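Light harvesting complex 1 Protein W (PDB 6Z5S) is a transmembrane subunit of the light-harvesting complex 1 assembly that contacts bacteriochlorophyll a and spirilloxanthin and probably keeps the antenna ring open for quinone exchange. Local coordinates at residues E63-A67 against T68-R72. Numbering follows the deposited sequence.
With LMT (dodecyl-beta-D-maltoside), chain B.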
ATOM      1  N   GLU A  63      -4.639 -17.289 -60.549  1.00 94.27           N
ATOM      2  CA  GLU A  63      -3.212 -17.065 -60.378  1.00 94.27           C
ATOM      3  C   GLU A  63      -2.540 -18.359 -59.952  1.00 94.27           C
ATOM      4  O   GLU A  63      -3.141 -19.170 -59.246  1.00 94.27           O
ATOM      5  CB  GLU A  63      -2.962 -15.966 -59.338  1.00 94.27           C
ATOM      6  CG  GLU A  63      -1.504 -15.675 -59.069  1.00 94.27           C
ATOM      7  CD  GLU A  63      -0.790 -15.126 -60.281  1.00 94.27           C
ATOM      8  OE1 GLU A  63      -1.453 -14.498 -61.134  1.00 94.27           O
ATOM      9  OE2 GLU A  63       0.439 -15.325 -60.383  1.00 94.27           O
ATOM     10  N   VAL A  64      -1.295 -18.545 -60.385  1.00 89.36           N
ATOM     11  CA  VAL A  64      -0.470 -19.668 -59.955  1.00 89.36           C
ATOM     12  C   VAL A  64       0.580 -19.153 -58.977  1.00 89.36           C
ATOM     13  O   VAL A  64       1.171 -18.086 -59.183  1.00 89.36           O
ATOM     14  CB  VAL A  64       0.171 -20.384 -61.160  1.00 89.36           C
ATOM     15  CG1 VAL A  64       1.131 -19.467 -61.901  1.00 89.36           C
ATOM     16  CG2 VAL A  64       0.870 -21.654 -60.715  1.00 89.36           C
ATOM     17  N   LEU A  65       0.796 -19.901 -57.899  1.00 81.88           N
ATOM     18  CA  LEU A  65       1.626 -19.460 -56.791  1.00 81.88           C
ATOM     19  C   LEU A  65       2.909 -20.273 -56.722  1.00 81.88           C
ATOM     20  O   LEU A  65       2.962 -21.420 -57.171  1.00 81.88           O
ATOM     21  CB  LEU A  65       0.878 -19.583 -55.466  1.00 81.88           C
ATOM     22  CG  LEU A  65      -0.296 -18.629 -55.278  1.00 81.88           C
ATOM     23  CD1 LEU A  65      -0.752 -18.625 -53.834  1.00 81.88           C
ATOM     24  CD2 LEU A  65       0.082 -17.228 -55.723  1.00 81.88           C
ATOM     25  N   ASP A  66       3.941 -19.667 -56.146  1.00 77.06           N
ATOM     26  CA  ASP A  66       5.196 -20.357 -55.884  1.00 77.06           C
ATOM     27  C   ASP A  66       5.060 -21.164 -54.597  1.00 77.06           C
ATOM     28  O   ASP A  66       3.965 -21.348 -54.063  1.00 77.06           O
ATOM     29  CB  ASP A  66       6.344 -19.358 -55.791  1.00 77.06           C
ATOM     30  CG  ASP A  66       6.651 -18.705 -57.113  1.00 77.06           C
ATOM     31  OD1 ASP A  66       6.410 -19.341 -58.158  1.00 77.06           O
ATOM     32  OD2 ASP A  66       7.134 -17.555 -57.110  1.00 77.06           O
ATOM     33  N   ALA A  67       6.182 -21.658 -54.078  1.00 67.29           N
ATOM     34  CA  ALA A  67       6.152 -22.267 -52.755  1.00 67.29           C
ATOM     35  C   ALA A  67       6.005 -21.206 -51.675  1.00 67.29           C
ATOM     36  O   ALA A  67       5.220 -21.371 -50.736  1.00 67.29           O
ATOM     37  CB  ALA A  67       7.411 -23.098 -52.528  1.00 67.29           C
ATOM     38  N   THR A  68       6.733 -20.098 -51.807  1.00 64.76           N
ATOM     39  CA  THR A  68       6.687 -19.050 -50.795  1.00 64.76           C
ATOM     40  C   THR A  68       5.311 -18.402 -50.732  1.00 64.76           C
ATOM     41  O   THR A  68       4.744 -18.221 -49.646  1.00 64.76           O
ATOM     42  CB  THR A  68       7.753 -18.000 -51.090  1.00 64.76           C
ATOM     43  OG1 THR A  68       8.994 -18.650 -51.378  1.00 64.76           O
ATOM     44  CG2 THR A  68       7.931 -17.081 -49.904  1.00 64.76           C
ATOM     45  N   ALA A  69       4.769 -18.021 -51.888  1.00 67.87           N
ATOM     46  CA  ALA A  69       3.456 -17.393 -51.912  1.00 67.87           C
ATOM     47  C   ALA A  69       2.388 -18.352 -51.414  1.00 67.87           C
ATOM     48  O   ALA A  69       1.478 -17.954 -50.678  1.00 67.87           O
ATOM     49  CB  ALA A  69       3.135 -16.907 -53.324  1.00 67.87           C
ATOM     50  N   MET A  70       2.495 -19.627 -51.785  1.00 71.02           N
ATOM     51  CA  MET A  70       1.533 -20.606 -51.303  1.00 71.02           C
ATOM     52  C   MET A  70       1.612 -20.753 -49.791  1.00 71.02           C
ATOM     53  O   MET A  70       0.585 -20.897 -49.123  1.00 71.02           O
ATOM     54  CB  MET A  70       1.760 -21.950 -51.981  1.00 71.02           C
ATOM     55  CG  MET A  70       0.530 -22.820 -52.004  1.00 71.02           C
ATOM     56  SD  MET A  70      -0.756 -22.098 -53.037  1.00 71.02           S
ATOM     57  CE  MET A  70      -1.974 -21.634 -51.808  1.00 71.02           C
ATOM     58  N   LEU A  71       2.822 -20.715 -49.230  1.00 61.77           N
ATOM     59  CA  LEU A  71       2.969 -20.828 -47.783  1.00 61.77           C
ATOM     60  C   LEU A  71       2.371 -19.623 -47.080  1.00 61.77           C
ATOM     61  O   LEU A  71       1.636 -19.764 -46.095  1.00 61.77           O
ATOM     62  CB  LEU A  71       4.440 -20.983 -47.413  1.00 61.77           C
ATOM     63  CG  LEU A  71       4.997 -22.376 -47.662  1.00 61.77           C
ATOM     64  CD1 LEU A  71       6.411 -22.486 -47.137  1.00 61.77           C
ATOM     65  CD2 LEU A  71       4.093 -23.403 -47.025  1.00 61.77           C
ATOM     66  N   ARG A  72       2.683 -18.426 -47.573  1.00 64.40           N
ATOM     67  CA  ARG A  72       2.112 -17.223 -46.984  1.00 64.40           C
ATOM     68  C   ARG A  72       0.593 -17.250 -47.049  1.00 64.40           C
ATOM     69  O   ARG A  72      -0.085 -16.789 -46.125  1.00 64.40           O
ATOM     70  CB  ARG A  72       2.656 -15.986 -47.689  1.00 64.40           C
ATOM     71  CG  ARG A  72       2.008 -14.692 -47.246  1.00 64.40           C
ATOM     72  CD  ARG A  72       2.847 -13.484 -47.621  1.00 64.40           C
ATOM     73  NE  ARG A  72       3.166 -13.452 -49.044  1.00 64.40           N
ATOM     74  CZ  ARG A  72       4.347 -13.788 -49.551  1.00 64.40           C
ATOM     75  NH1 ARG A  72       5.324 -14.187 -48.750  1.00 64.40           N
ATOM     76  NH2 ARG A  72       4.549 -13.731 -50.859  1.00 64.40           N
TER
HETATM   77  C1B LMT B 101      10.819 -26.387 -53.682  1.00 55.88           C
HETATM   78  C2B LMT B 101      11.422 -25.003 -53.960  1.00 55.88           C
HETATM   79  C3B LMT B 101      12.019 -24.968 -55.374  1.00 55.88           C
HETATM   80  C4B LMT B 101      10.994 -25.530 -56.381  1.00 55.88           C
HETATM   81  C5B LMT B 101      10.680 -26.978 -55.964  1.00 55.88           C
HETATM   82  C6B LMT B 101      11.224 -27.953 -57.002  1.00 55.88           C
HETATM   83  O1B LMT B 101       9.435 -26.281 -53.576  1.00 55.88           O
HETATM   84  O2B LMT B 101      10.411 -24.097 -53.842  1.00 55.88           O
HETATM   85  O3B LMT B 101      13.220 -25.625 -55.432  1.00 55.88           O
HETATM   86  O4' LMT B 101       9.833 -24.794 -56.343  1.00 55.88           O
HETATM   87  O5B LMT B 101      11.171 -27.295 -54.682  1.00 55.88           O
HETATM   88  O6B LMT B 101      10.934 -29.242 -56.632  1.00 55.88           O
HETATM   89  C1' LMT B 101       7.361 -26.498 -50.494  1.00 55.88           C
HETATM   90  C2' LMT B 101       8.889 -26.513 -50.577  1.00 55.88           C
HETATM   91  C3' LMT B 101       9.379 -27.577 -51.588  1.00 55.88           C
HETATM   92  C4' LMT B 101       8.758 -27.361 -52.975  1.00 55.88           C
HETATM   93  C5' LMT B 101       7.280 -26.962 -52.741  1.00 55.88           C
HETATM   94  C6' LMT B 101       6.308 -27.437 -53.791  1.00 55.88           C
HETATM   95  O1' LMT B 101       6.960 -26.966 -49.284  1.00 55.88           O
HETATM   96  O2' LMT B 101       9.280 -25.291 -51.039  1.00 55.88           O
HETATM   97  O3' LMT B 101       9.097 -28.828 -51.149  1.00 55.88           O
HETATM   98  O5' LMT B 101       6.854 -27.386 -51.472  1.00 55.88           O
HETATM   99  O6' LMT B 101       6.949 -28.420 -54.503  1.00 55.88           O
HETATM  100  C1  LMT B 101       7.264 -26.128 -48.194  1.00 55.88           C
HETATM  101  C2  LMT B 101       7.554 -27.070 -47.068  1.00 55.88           C
HETATM  102  C3  LMT B 101       7.068 -26.672 -45.716  1.00 55.88           C
HETATM  103  C4  LMT B 101       7.238 -27.864 -44.817  1.00 55.88           C
HETATM  104  C5  LMT B 101       6.248 -27.820 -43.712  1.00 55.88           C
HETATM  105  C6  LMT B 101       5.751 -29.175 -43.342  1.00 55.88           C
HETATM  106  C7  LMT B 101       4.707 -29.076 -42.270  1.00 55.88           C
HETATM  107  C8  LMT B 101       3.790 -27.957 -42.597  1.00 55.88           C
HETATM  108  C9  LMT B 101       2.459 -28.024 -41.937  1.00 55.88           C
HETATM  109  C10 LMT B 101       1.843 -26.656 -42.036  1.00 55.88           C
HETATM  110  C11 LMT B 101       2.089 -26.009 -43.358  1.00 55.88           C
HETATM  111  C12 LMT B 101       1.522 -24.634 -43.413  1.00 55.88           C
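L65 lies over the first turn of helix 67-89 and clasps it with both methyl groups, a compact example of how the residue before an N-cap can close off a helix start. Its CD1 rests on M70 SD at 3.6 Å and reaches M70 CE at 3.8 Å, while CD2 turns to the neighbouring position and meets A69 CB at 3.9 Å. The L65 and M70 side chains cross at roughly a right angle, and the leucine CB also lies against the sulfur. M70 takes part because its CG stands anti to the backbone N (chi1 -156°) and the chain then bends twice, carrying the thioether back toward the incoming loop. Beneath this apolar clasp the backbone enters the helical pattern: M70 N donates to D66 O at 3.2 Å and L71 N to A67 O at 2.9 Å, the first i to i+4 bonds of the helix. An alanine in place of L65 would keep the CB but drop both methyls, and would probably open a gap over A69 CB and leave the M70 thioether freer to turn. Solvent is met at D66, which occupies the N-cap, yet its exposed carboxylate makes no capping bond. A67 and L71, by contrast, are buried: both lie against a dodecyl maltoside, with L71 CD1 3.9 Å from C1 at the start of its alkyl chain, and both pack on aromatic side chains of a neighbouring protein chain. L71 also touches a bacteriochlorophyll a. Pairing the residue just before the N-cap with the fourth helical residue, L65 with M70, is the signature of a hydrophobic staple, here at the start of a predicted transmembrane helix.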